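DynF (Micromonospora chersina, PDB 6UBL) is of unknown function but belongs to the dynemicin biosynthetic pathway and holds palmitic acid in its beta barrel, so it probably binds a long, apolar pathway molecule. Local coordinates at residues Val13-Val18 against Val66-Pro70; Val27-Pro33 against Arg162-Ala167; Asp38-Ser44 against Phe200-Leu206; Ile45-Pro51 against Val192-Leu198. All coordinates share one frame; numbering follows the deposited sequence.

Contact 1 of 4, residues Val13-Val18 against Val66-Pro70; sequences VQTEGV and VVRSP. With PLM (palmitic acid), chain C.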
# COMPACT_ATOMS: atom_id res chain seq x y z
N VAL A 13 8.67 -12.51 11.12
CA VAL A 13 8.51 -13.93 11.42
C VAL A 13 9.89 -14.57 11.45
O VAL A 13 10.71 -14.33 10.56
CB VAL A 13 7.63 -14.62 10.36
CG1 VAL A 13 7.61 -16.12 10.58
CG2 VAL A 13 6.21 -14.04 10.40
N GLN A 14 10.14 -15.39 12.46
CA GLN A 14 11.44 -16.03 12.63
C GLN A 14 11.64 -17.12 11.59
O GLN A 14 10.71 -17.86 11.25
CB GLN A 14 11.54 -16.64 14.02
CG GLN A 14 12.76 -17.51 14.24
CD GLN A 14 13.12 -17.65 15.71
OE1 GLN A 14 13.09 -16.67 16.45
NE2 GLN A 14 13.45 -18.86 16.13
N THR A 15 12.87 -17.22 11.09
CA THR A 15 13.25 -18.30 10.19
C THR A 15 14.20 -19.29 10.86
O THR A 15 14.28 -20.43 10.43
CB THR A 15 13.95 -17.78 8.92
OG1 THR A 15 15.17 -17.13 9.26
CG2 THR A 15 13.04 -16.82 8.17
N GLU A 16 14.96 -18.85 11.86
CA GLU A 16 15.90 -19.75 12.52
C GLU A 16 15.15 -20.95 13.09
O GLU A 16 14.12 -20.79 13.75
CB GLU A 16 16.62 -19.02 13.65
CG GLU A 16 17.80 -18.21 13.18
CD GLU A 16 18.94 -19.09 12.70
OE1 GLU A 16 18.97 -20.29 13.07
OE2 GLU A 16 19.80 -18.59 11.95
N GLY A 17 15.67 -22.14 12.82
CA GLY A 17 15.06 -23.37 13.28
C GLY A 17 13.82 -23.80 12.54
O GLY A 17 13.18 -24.78 12.95
N VAL A 18 13.42 -23.08 11.49
CA VAL A 18 12.22 -23.39 10.72
C VAL A 18 12.63 -24.17 9.47
O VAL A 18 13.44 -23.66 8.68
CB VAL A 18 11.46 -22.11 10.35
CG1 VAL A 18 10.19 -22.45 9.59
CG2 VAL A 18 11.16 -21.30 11.60
N VAL A 66 8.72 -18.42 1.29
CA VAL A 66 7.84 -17.73 2.23
C VAL A 66 7.90 -18.49 3.55
O VAL A 66 7.54 -19.67 3.61
CB VAL A 66 6.40 -17.66 1.72
CG1 VAL A 66 5.49 -17.02 2.76
CG2 VAL A 66 6.33 -16.91 0.38
N VAL A 67 8.35 -17.81 4.61
CA VAL A 67 8.33 -18.41 5.94
C VAL A 67 6.98 -18.16 6.59
O VAL A 67 6.40 -17.06 6.48
CB VAL A 67 9.48 -17.89 6.83
CG1 VAL A 67 9.37 -16.40 7.06
CG2 VAL A 67 9.48 -18.64 8.16
N ARG A 68 6.46 -19.18 7.27
CA ARG A 68 5.22 -19.11 8.01
C ARG A 68 5.51 -19.19 9.51
O ARG A 68 6.35 -19.98 9.95
CB ARG A 68 4.29 -20.27 7.66
CG ARG A 68 3.63 -20.17 6.29
CD ARG A 68 2.78 -21.41 5.95
NE ARG A 68 3.58 -22.54 5.50
CZ ARG A 68 4.03 -23.52 6.27
NH1 ARG A 68 3.75 -23.55 7.57
NH2 ARG A 68 4.76 -24.49 5.73
N SER A 69 4.80 -18.37 10.28
CA SER A 69 4.82 -18.50 11.72
C SER A 69 4.10 -19.79 12.09
O SER A 69 3.38 -20.36 11.27
CB SER A 69 4.07 -17.33 12.35
OG SER A 69 2.67 -17.41 12.10
N PRO A 70 4.22 -20.25 13.33
CA PRO A 70 3.30 -21.28 13.80
C PRO A 70 1.88 -20.74 13.72
O PRO A 70 1.65 -19.53 13.86
CB PRO A 70 3.73 -21.53 15.26
CG PRO A 70 4.48 -20.29 15.65
CD PRO A 70 5.14 -19.79 14.39
C1 PLM C . 2.31 -19.57 2.28
O1 PLM C . 3.53 -19.88 1.94
O2 PLM C . 1.59 -20.29 2.93
C2 PLM C . 1.86 -18.24 1.77
C3 PLM C . 2.10 -17.98 0.30
C4 PLM C . 1.55 -16.63 -0.04
C5 PLM C . 2.26 -15.92 -1.13
C6 PLM C . 1.72 -14.53 -1.35
C7 PLM C . 1.59 -14.23 -2.82
C8 PLM C . 2.84 -14.56 -3.59
C9 PLM C . 4.04 -13.75 -3.17
CA PLM C . 4.21 -12.52 -4.02
CB PLM C . 4.82 -12.85 -5.37
CC PLM C . 5.80 -11.81 -5.82
CD PLM C . 5.33 -10.93 -6.95
CE PLM C . 5.98 -9.58 -6.88
CF PLM C . 6.00 -8.81 -8.17
CG PLM C . 6.68 -7.50 -8.02
O HOH W 1 8.18 -19.46 12.00
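Val-13 and Val-67 meet where the loop between strands 7-8 and 20-21 lies against the end of strand 54-68, one of the long strands of the beta barrel. The tight part is apolar. Val-13 sends CG1 into the contact, anti to its own N (chi1 173°), and this methyl lies 3.6 Å from Ser-69 N and 3.9 Å from Val-67 CG1. Thr-15 adds its methyl: CG2 reaches Val-67 CG1 at 3.9 Å, the two side chains crossing at about a right angle. The other methyl of Val-67, CG2, is pressed against the loop backbone, 3.4 Å from Gln-14 O, while Val-18 CG1 touches it more loosely. Val-67 is thus met by three side chains and one carbonyl of a loop that reverses in a type II turn from Thr-15 to Val-18, closed by Val-18 N to Thr-15 O. Toward solvent the contact thins. There the backbones stand apart, and the exposed side chain of Gln-14 ends away from the strand. On the barrel side, the CB of Arg-68 points away from the loop; its NE forms a salt bridge with Asp-38, and its CD lies near the carboxyl group of palmitic acid. Between the two backbones a single water bridges the gap, donating to Gln-14 O at 3.1 Å and to Arg-68 O at 2.8 Å.

Contact 2 of 4, residues Val27-Pro33 against Arg162-Ala167; sequences VVPWTPP and RSIPPA. With PLM (palmitic acid), chain C.
Two irregular loops at the carboxyl end of the fatty-acid site, one leading into strand 37-50 and the other joining strands 154-161 and 170-183, meet around the type II turn from Val-28 to Thr-31. Trp-30 N donates to Arg-162 O at 2.8 Å, and the indole lies over the same residue. Arg-162 CB sits 3.9 Å from the centroid of the Trp-30 six-membered ring, 19° off its normal, a CH-pi contact. The arginine chain runs on extended across that face, CG at 3.5 Å from Trp-30 CH2, and its guanidinium ends in a salt bridge with Asp-160. A water lies between the loops, accepting from Ile-164 N and donating over unusually short distances to Val-28 O and Thr-31 O. Nearer Pro-165, Val-27 CG1 packs 3.4 Å from Ser-163 OG, a hydroxyl already committed to Pro-165 O. Pro-33 crosses Ile-164 at about a right angle, with CG 3.8 Å from Ile-164 CG2. The peptide before Pro-165 is cis, and Pro-165 CA comes within 3.2 Å of PLM O2. One direct backbone bond and a bridging water thus join two irregular loops, with a cis-proline at the ligand, beside the fatty-acid site of a beta barrel.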
# COMPACT_ATOMS: atom_id res chain seq x y z
N VAL A 27 0.18 -30.95 0.54
CA VAL A 27 -0.62 -29.78 0.87
C VAL A 27 -1.97 -30.33 1.31
O VAL A 27 -2.75 -30.81 0.48
CB VAL A 27 -0.77 -28.84 -0.34
CG1 VAL A 27 -1.60 -27.63 0.02
CG2 VAL A 27 0.61 -28.42 -0.84
N VAL A 28 -2.24 -30.28 2.61
CA VAL A 28 -3.45 -30.85 3.19
C VAL A 28 -4.47 -29.72 3.33
O VAL A 28 -4.22 -28.77 4.08
CB VAL A 28 -3.16 -31.47 4.56
CG1 VAL A 28 -4.37 -32.21 5.10
CG2 VAL A 28 -1.94 -32.40 4.48
N PRO A 29 -5.64 -29.81 2.70
CA PRO A 29 -6.61 -28.71 2.81
C PRO A 29 -7.14 -28.59 4.23
O PRO A 29 -7.19 -29.56 4.99
CB PRO A 29 -7.73 -29.10 1.83
CG PRO A 29 -7.12 -30.12 0.91
CD PRO A 29 -6.10 -30.85 1.76
N TRP A 30 -7.54 -27.37 4.58
CA TRP A 30 -8.26 -27.08 5.82
C TRP A 30 -7.45 -27.45 7.07
O TRP A 30 -8.04 -27.72 8.12
CB TRP A 30 -9.62 -27.78 5.85
CG TRP A 30 -10.47 -27.58 4.63
CD1 TRP A 30 -10.85 -28.54 3.75
CD2 TRP A 30 -11.07 -26.35 4.17
NE1 TRP A 30 -11.64 -28.00 2.76
CE2 TRP A 30 -11.79 -26.66 3.00
CE3 TRP A 30 -11.06 -25.03 4.64
CZ2 TRP A 30 -12.49 -25.70 2.29
CZ3 TRP A 30 -11.76 -24.07 3.92
CH2 TRP A 30 -12.47 -24.41 2.76
N THR A 31 -6.13 -27.49 6.97
CA THR A 31 -5.28 -27.98 8.05
C THR A 31 -4.16 -26.99 8.33
O THR A 31 -3.31 -26.74 7.44
CB THR A 31 -4.71 -29.35 7.67
OG1 THR A 31 -5.79 -30.27 7.44
CG2 THR A 31 -3.80 -29.89 8.76
N PRO A 32 -4.14 -26.35 9.50
CA PRO A 32 -3.03 -25.43 9.83
C PRO A 32 -1.72 -26.19 9.89
O PRO A 32 -1.58 -27.16 10.66
CB PRO A 32 -3.42 -24.89 11.21
CG PRO A 32 -4.94 -25.05 11.27
CD PRO A 32 -5.17 -26.36 10.55
N PRO A 33 -0.72 -25.82 9.08
CA PRO A 33 0.52 -26.59 9.04
C PRO A 33 1.50 -26.19 10.14
O PRO A 33 1.44 -25.10 10.70
CB PRO A 33 1.11 -26.24 7.67
CG PRO A 33 0.65 -24.82 7.45
CD PRO A 33 -0.74 -24.76 8.05
N ARG A 162 -8.10 -22.21 0.93
CA ARG A 162 -8.59 -23.44 1.55
C ARG A 162 -7.47 -24.36 1.96
O ARG A 162 -7.73 -25.41 2.56
CB ARG A 162 -9.52 -24.17 0.58
CG ARG A 162 -10.60 -23.29 -0.02
CD ARG A 162 -11.50 -24.09 -0.95
NE ARG A 162 -12.38 -23.20 -1.70
CZ ARG A 162 -13.37 -23.61 -2.49
NH1 ARG A 162 -13.63 -24.90 -2.62
NH2 ARG A 162 -14.10 -22.72 -3.15
N SER A 163 -6.22 -24.00 1.68
CA SER A 163 -5.07 -24.74 2.18
C SER A 163 -3.95 -23.74 2.43
O SER A 163 -3.90 -22.67 1.82
CB SER A 163 -4.58 -25.81 1.20
OG SER A 163 -4.05 -25.24 0.02
N ILE A 164 -3.05 -24.10 3.34
CA ILE A 164 -1.88 -23.28 3.62
C ILE A 164 -0.66 -24.18 3.42
O ILE A 164 -0.48 -25.15 4.17
CB ILE A 164 -1.90 -22.74 5.06
CG1 ILE A 164 -3.13 -21.84 5.25
CG2 ILE A 164 -0.63 -21.96 5.35
CD1 ILE A 164 -3.31 -21.38 6.68
N PRO A 165 0.19 -23.91 2.43
CA PRO A 165 0.12 -22.78 1.49
C PRO A 165 -0.98 -22.97 0.46
O PRO A 165 -1.37 -24.11 0.18
CB PRO A 165 1.48 -22.82 0.80
CG PRO A 165 1.82 -24.30 0.79
CD PRO A 165 1.36 -24.78 2.15
N PRO A 166 -1.46 -21.87 -0.11
CA PRO A 166 -2.50 -21.95 -1.15
C PRO A 166 -1.91 -22.28 -2.51
O PRO A 166 -1.94 -21.48 -3.45
CB PRO A 166 -3.12 -20.54 -1.10
CG PRO A 166 -1.98 -19.66 -0.68
CD PRO A 166 -1.18 -20.48 0.30
N ALA A 167 -1.33 -23.48 -2.62
CA ALA A 167 -0.73 -23.91 -3.88
C ALA A 167 -1.77 -23.89 -5.00
O ALA A 167 -2.94 -24.25 -4.80
CB ALA A 167 -0.16 -25.31 -3.73
C1 PLM C . 2.31 -19.57 2.28
O1 PLM C . 3.53 -19.88 1.94
O2 PLM C . 1.59 -20.29 2.93
C2 PLM C . 1.86 -18.24 1.77
C3 PLM C . 2.10 -17.98 0.30
C4 PLM C . 1.55 -16.63 -0.04
C5 PLM C . 2.26 -15.92 -1.13
C6 PLM C . 1.72 -14.53 -1.35
C7 PLM C . 1.59 -14.23 -2.82
C8 PLM C . 2.84 -14.56 -3.59
C9 PLM C . 4.04 -13.75 -3.17
CA PLM C . 4.21 -12.52 -4.02
CB PLM C . 4.82 -12.85 -5.37
CC PLM C . 5.80 -11.81 -5.82
CD PLM C . 5.33 -10.93 -6.95
CE PLM C . 5.98 -9.58 -6.88
CF PLM C . 6.00 -8.81 -8.17
CG PLM C . 6.68 -7.50 -8.02
O HOH W 2 -3.94 -26.39 4.92

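Contact 3 of 4, residues Asp38-Ser44 against Phe200-Leu206; sequences DNLGINS and FNMGGYL. With PLM (palmitic acid), chain C.
Ile-42 and Met-202, a non-hydrogen-bonded pair, meet beside the acyl chain of palmitic acid, with Ile-42 CD1 4.0 Å from Met-202 SD. Ile-42 is extended, CG1 anti to N (chi1 -178°), which carries CD1 on to Phe-200 CD1 at 3.9 Å and to the ligand. Met-202 is folded at chi2 and chi3 instead: its sulfur approaches PLM C8 at 3.6 Å, while CE bends back to Leu-40 CD1. Phe-200 sets CZ against PLM C7, so three side chains from two strands line one stretch of the acyl chain. These strands, 37-50 and 193-205, are antiparallel neighbours in the beta-barrel wall, their short axes at 151°. A beta bulge shifts their register between the pairs Leu-40 with Tyr-205 and Ile-42 with Met-202. In it Gly-41 N donates to Gly-204 O, and Gly-41 O accepts from Gly-203 N. Leu-206 packs CD1 over the Leu-40 to Gly-41 peptide. On the face of Asn-43 and Asn-201, away from the ligand, Asn-201 ND2 donates to a lone pair of Asn-43 OD1 at 3.1 Å, the amide planes 66° apart. At the other polar edge Tyr-205 OH donates to Asp-38 OD1 at 2.7 Å, arriving from above the carboxylate plane. Asp-38 OD2 also pairs with Arg-68 and lies 2.6 Å from PLM O1, so one of the two acid groups probably carries a proton.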
# COMPACT_ATOMS: atom_id res chain seq x y z
N ASP A 38 8.09 -22.27 2.78
CA ASP A 38 7.56 -22.85 1.56
C ASP A 38 8.42 -22.40 0.38
O ASP A 38 8.63 -21.20 0.18
CB ASP A 38 6.11 -22.41 1.36
CG ASP A 38 5.19 -22.95 2.44
OD1 ASP A 38 5.43 -24.06 2.92
OD2 ASP A 38 4.23 -22.24 2.81
N ASN A 39 8.88 -23.37 -0.42
CA ASN A 39 9.64 -23.10 -1.64
C ASN A 39 8.68 -23.38 -2.78
O ASN A 39 8.42 -24.54 -3.11
CB ASN A 39 10.87 -23.98 -1.70
CG ASN A 39 11.89 -23.64 -0.62
OD1 ASN A 39 12.82 -22.87 -0.86
ND2 ASN A 39 11.70 -24.18 0.57
N LEU A 40 8.13 -22.33 -3.37
CA LEU A 40 6.98 -22.44 -4.26
C LEU A 40 7.23 -21.81 -5.62
O LEU A 40 7.85 -20.75 -5.73
CB LEU A 40 5.77 -21.74 -3.63
CG LEU A 40 5.24 -22.33 -2.33
CD1 LEU A 40 4.36 -21.29 -1.63
CD2 LEU A 40 4.48 -23.61 -2.60
N GLY A 41 6.67 -22.44 -6.65
CA GLY A 41 6.65 -21.82 -7.96
C GLY A 41 5.59 -20.73 -8.04
O GLY A 41 4.62 -20.72 -7.28
N ILE A 42 5.78 -19.82 -8.99
CA ILE A 42 4.85 -18.72 -9.21
C ILE A 42 5.03 -18.19 -10.62
O ILE A 42 6.14 -18.20 -11.16
CB ILE A 42 5.04 -17.61 -8.14
CG1 ILE A 42 4.02 -16.47 -8.35
CG2 ILE A 42 6.46 -17.04 -8.19
CD1 ILE A 42 4.06 -15.41 -7.27
N ASN A 43 3.94 -17.72 -11.22
CA ASN A 43 3.99 -16.98 -12.48
C ASN A 43 3.12 -15.73 -12.33
O ASN A 43 2.26 -15.65 -11.44
CB ASN A 43 3.57 -17.82 -13.68
CG ASN A 43 2.18 -18.39 -13.57
OD1 ASN A 43 1.20 -17.64 -13.50
ND2 ASN A 43 2.08 -19.71 -13.54
N SER A 44 3.37 -14.75 -13.19
CA SER A 44 2.60 -13.51 -13.12
C SER A 44 2.60 -12.84 -14.49
O SER A 44 3.38 -13.18 -15.38
CB SER A 44 3.16 -12.54 -12.06
OG SER A 44 4.37 -11.93 -12.48
N PHE A 200 -1.26 -12.96 -10.77
CA PHE A 200 -0.32 -14.05 -10.58
C PHE A 200 -1.07 -15.33 -10.26
O PHE A 200 -2.26 -15.32 -9.93
CB PHE A 200 0.75 -13.74 -9.51
CG PHE A 200 0.24 -13.62 -8.09
CD1 PHE A 200 0.21 -14.73 -7.25
CD2 PHE A 200 -0.19 -12.40 -7.59
CE1 PHE A 200 -0.25 -14.62 -5.95
CE2 PHE A 200 -0.65 -12.29 -6.29
CZ PHE A 200 -0.67 -13.40 -5.46
N ASN A 201 -0.35 -16.44 -10.38
CA ASN A 201 -0.82 -17.74 -9.95
C ASN A 201 0.27 -18.39 -9.13
O ASN A 201 1.44 -18.40 -9.54
CB ASN A 201 -1.13 -18.67 -11.13
CG ASN A 201 -2.24 -18.16 -12.00
OD1 ASN A 201 -3.40 -18.17 -11.61
ND2 ASN A 201 -1.88 -17.69 -13.18
N MET A 202 -0.10 -18.93 -7.98
CA MET A 202 0.83 -19.78 -7.24
C MET A 202 0.93 -21.13 -7.94
O MET A 202 -0.06 -21.65 -8.46
CB MET A 202 0.35 -19.99 -5.82
CG MET A 202 0.20 -18.73 -4.99
SD MET A 202 1.65 -17.67 -4.97
CE MET A 202 2.90 -18.79 -4.32
N GLY A 203 2.15 -21.67 -7.99
CA GLY A 203 2.33 -23.05 -8.37
C GLY A 203 2.35 -23.94 -7.14
O GLY A 203 1.59 -23.71 -6.19
N GLY A 204 3.22 -24.95 -7.14
CA GLY A 204 3.34 -25.85 -6.01
C GLY A 204 4.76 -25.89 -5.47
O GLY A 204 5.61 -25.07 -5.85
N TYR A 205 5.02 -26.83 -4.57
CA TYR A 205 6.36 -26.94 -4.01
C TYR A 205 7.36 -27.34 -5.09
O TYR A 205 7.06 -28.13 -5.99
CB TYR A 205 6.41 -27.97 -2.89
CG TYR A 205 5.79 -27.50 -1.59
CD1 TYR A 205 6.30 -26.40 -0.92
CD2 TYR A 205 4.74 -28.19 -1.01
CE1 TYR A 205 5.75 -25.97 0.28
CE2 TYR A 205 4.19 -27.79 0.18
CZ TYR A 205 4.69 -26.68 0.82
OH TYR A 205 4.13 -26.30 2.01
N LEU A 206 8.56 -26.78 -4.99
CA LEU A 206 9.62 -27.06 -5.94
C LEU A 206 10.69 -27.96 -5.32
O LEU A 206 10.84 -28.06 -4.10
CB LEU A 206 10.28 -25.74 -6.36
CG LEU A 206 9.29 -24.78 -7.02
CD1 LEU A 206 9.94 -23.42 -7.22
CD2 LEU A 206 8.80 -25.35 -8.33
C1 PLM C . 2.31 -19.57 2.28
O1 PLM C . 3.53 -19.88 1.94
O2 PLM C . 1.59 -20.29 2.93
C2 PLM C . 1.86 -18.24 1.77
C3 PLM C . 2.10 -17.98 0.30
C4 PLM C . 1.55 -16.63 -0.04
C5 PLM C . 2.26 -15.92 -1.13
C6 PLM C . 1.72 -14.53 -1.35
C7 PLM C . 1.59 -14.23 -2.82
C8 PLM C . 2.84 -14.56 -3.59
C9 PLM C . 4.04 -13.75 -3.17
CA PLM C . 4.21 -12.52 -4.02
CB PLM C . 4.82 -12.85 -5.37
CC PLM C . 5.80 -11.81 -5.82
CD PLM C . 5.33 -10.93 -6.95
CE PLM C . 5.98 -9.58 -6.88
CF PLM C . 6.00 -8.81 -8.17
CG PLM C . 6.68 -7.50 -8.02

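Contact 4 of 4, residues Ile45-Pro51 against Val192-Leu198; sequences IDTFAVP and VAYLTSL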
# COMPACT_ATOMS: atom_id res chain seq x y z
N ILE A 45 1.70 -11.88 -14.63
CA ILE A 45 1.62 -11.00 -15.79
C ILE A 45 1.59 -9.58 -15.23
O ILE A 45 0.72 -9.26 -14.41
CB ILE A 45 0.38 -11.27 -16.66
CG1 ILE A 45 0.45 -12.67 -17.25
CG2 ILE A 45 0.28 -10.23 -17.77
CD1 ILE A 45 -0.85 -13.15 -17.85
N ASP A 46 2.56 -8.76 -15.63
CA ASP A 46 2.74 -7.42 -15.08
C ASP A 46 2.65 -6.42 -16.22
O ASP A 46 3.25 -6.62 -17.28
CB ASP A 46 4.13 -7.22 -14.48
CG ASP A 46 4.50 -8.25 -13.43
OD1 ASP A 46 3.82 -9.30 -13.30
OD2 ASP A 46 5.52 -8.02 -12.75
N THR A 47 1.96 -5.30 -15.99
CA THR A 47 1.91 -4.22 -16.98
C THR A 47 2.61 -2.98 -16.44
O THR A 47 2.35 -2.54 -15.31
CB THR A 47 0.47 -3.90 -17.36
OG1 THR A 47 -0.13 -5.05 -17.97
CG2 THR A 47 0.44 -2.74 -18.35
N PHE A 48 3.48 -2.40 -17.27
CA PHE A 48 4.29 -1.24 -16.89
C PHE A 48 3.98 -0.09 -17.84
O PHE A 48 3.98 -0.27 -19.07
CB PHE A 48 5.80 -1.52 -17.02
CG PHE A 48 6.28 -2.69 -16.22
CD1 PHE A 48 6.68 -2.55 -14.90
CD2 PHE A 48 6.37 -3.94 -16.81
CE1 PHE A 48 7.13 -3.64 -14.17
CE2 PHE A 48 6.81 -5.03 -16.09
CZ PHE A 48 7.20 -4.88 -14.78
N ALA A 49 3.74 1.10 -17.28
CA ALA A 49 3.57 2.31 -18.07
C ALA A 49 4.81 3.18 -17.92
O ALA A 49 5.24 3.48 -16.79
CB ALA A 49 2.33 3.09 -17.61
N VAL A 50 5.40 3.56 -19.05
CA VAL A 50 6.52 4.49 -19.07
C VAL A 50 6.01 5.82 -19.63
O VAL A 50 5.62 5.89 -20.81
CB VAL A 50 7.70 3.97 -19.90
CG1 VAL A 50 8.84 4.98 -19.87
CG2 VAL A 50 8.15 2.62 -19.38
N PRO A 51 5.96 6.89 -18.83
CA PRO A 51 5.30 8.12 -19.28
C PRO A 51 5.88 8.64 -20.58
O PRO A 51 7.09 8.72 -20.76
CB PRO A 51 5.57 9.10 -18.12
CG PRO A 51 5.71 8.22 -16.92
CD PRO A 51 6.39 6.96 -17.42
N VAL A 192 10.28 6.56 -12.65
CA VAL A 192 10.68 6.23 -14.02
C VAL A 192 9.57 5.52 -14.77
O VAL A 192 9.45 5.67 -15.98
CB VAL A 192 11.94 5.35 -13.96
CG1 VAL A 192 12.29 4.83 -15.36
CG2 VAL A 192 13.10 6.10 -13.34
N ALA A 193 8.77 4.74 -14.06
CA ALA A 193 7.70 3.95 -14.65
C ALA A 193 6.67 3.70 -13.57
O ALA A 193 6.90 3.97 -12.38
CB ALA A 193 8.24 2.64 -15.22
N TYR A 194 5.52 3.17 -13.99
CA TYR A 194 4.47 2.79 -13.07
C TYR A 194 4.03 1.38 -13.39
O TYR A 194 3.81 1.03 -14.56
CB TYR A 194 3.28 3.76 -13.20
CG TYR A 194 3.65 5.18 -12.85
CD1 TYR A 194 4.21 6.02 -13.80
CD2 TYR A 194 3.48 5.66 -11.57
CE1 TYR A 194 4.57 7.31 -13.50
CE2 TYR A 194 3.83 6.96 -11.24
CZ TYR A 194 4.37 7.78 -12.20
OH TYR A 194 4.73 9.07 -11.88
N LEU A 195 3.87 0.57 -12.35
CA LEU A 195 3.22 -0.72 -12.46
C LEU A 195 1.72 -0.45 -12.38
O LEU A 195 1.24 0.09 -11.37
CB LEU A 195 3.69 -1.61 -11.32
CG LEU A 195 3.18 -3.05 -11.20
CD1 LEU A 195 3.67 -3.87 -12.37
CD2 LEU A 195 3.66 -3.62 -9.87
N THR A 196 1.00 -0.78 -13.45
CA THR A 196 -0.43 -0.46 -13.51
C THR A 196 -1.33 -1.65 -13.24
O THR A 196 -2.51 -1.46 -12.93
CB THR A 196 -0.79 0.14 -14.88
OG1 THR A 196 -0.43 -0.76 -15.93
CG2 THR A 196 -0.09 1.48 -15.08
N SER A 197 -0.83 -2.88 -13.40
CA SER A 197 -1.59 -4.05 -12.99
C SER A 197 -0.65 -5.22 -12.84
O SER A 197 0.44 -5.25 -13.42
CB SER A 197 -2.71 -4.39 -13.98
OG SER A 197 -2.18 -4.93 -15.16
N LEU A 198 -1.08 -6.21 -12.06
CA LEU A 198 -0.32 -7.42 -11.83
C LEU A 198 -1.31 -8.50 -11.43
O LEU A 198 -2.13 -8.28 -10.53
CB LEU A 198 0.72 -7.19 -10.73
CG LEU A 198 1.76 -8.31 -10.57
CD1 LEU A 198 3.05 -7.80 -9.98
CD2 LEU A 198 1.16 -9.41 -9.69
O HOH W 3 -1.48 -7.77 -15.35
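The 45-50 part of strand 37-50 and the 193-198 part of strand 193-205 run antiparallel, their axes 144° apart, with Ala-49 and Tyr-194 exchanging both backbone bonds and a beta bulge at which Thr-47 faces two residues, its N donating to Ser-197 O and its O accepting from Thr-196 N at 2.9 Å. On the face of Asp-46, Phe-48, Leu-195 and Leu-198, Leu-195 has CG anti to its N (chi1 -179°), and a bend at chi2 brings CD1 toward the 45-50 strand, 3.9 Å from Phe-48 CE1. Leu-198 lies alongside Asp-46, its CG 3.6 Å from Asp-46 OD1, an oxygen that accepts from Ser-44. This face points to the barrel interior, where Leu-198 also touches the palmitic acid. On the other face Thr-196 CG2 rests against Ala-49 CB, while Thr-196 OG1 hydrogen-bonds to Glu-55 and lies 3.2 Å from Thr-47 CG2. A water joins Ile-45 O to Ser-197 OG. Pro-51 meets Tyr-194 at the ring edge, Pro-51 CG 3.7 Å from Tyr-194 CE1 and in the ring plane; beyond it the Tyr-194 hydroxyl hydrogen-bonds to Gln-113 of the second subunit, whose Phe-118 meets the same ring. The chemistry therefore divides by face: leucine and phenylalanine build the barrel lining together with the buried Asp-46, held by Ser-44, whereas Ala-49, Pro-51, Tyr-194 and Thr-196 meet the second subunit.

In the fold
Contacts 3 and 4 are successive lengths of one strand pair, 37-50 with 193-205, each a backbone ladder broken by a bulge; contact 3 lies nearer the chain centre and lines the fatty-acid site, whereas contact 4 reaches the second subunit. Contact 1 joins a loop to a strand end and contact 2 two loops, both across the chain's centre from contact 4; they rely on side-chain packing, bridging waters and, in contact 2, one direct backbone bond. Contact 2 is a surface contact; the others are partly buried. Contacts 1, 2 and 3 converge on the carboxyl group of palmitic acid, where Asp-38 touches both Arg-68 and Pro-165. Contact 4 stands about 32 Å, centre to centre, from contacts 1 and 2.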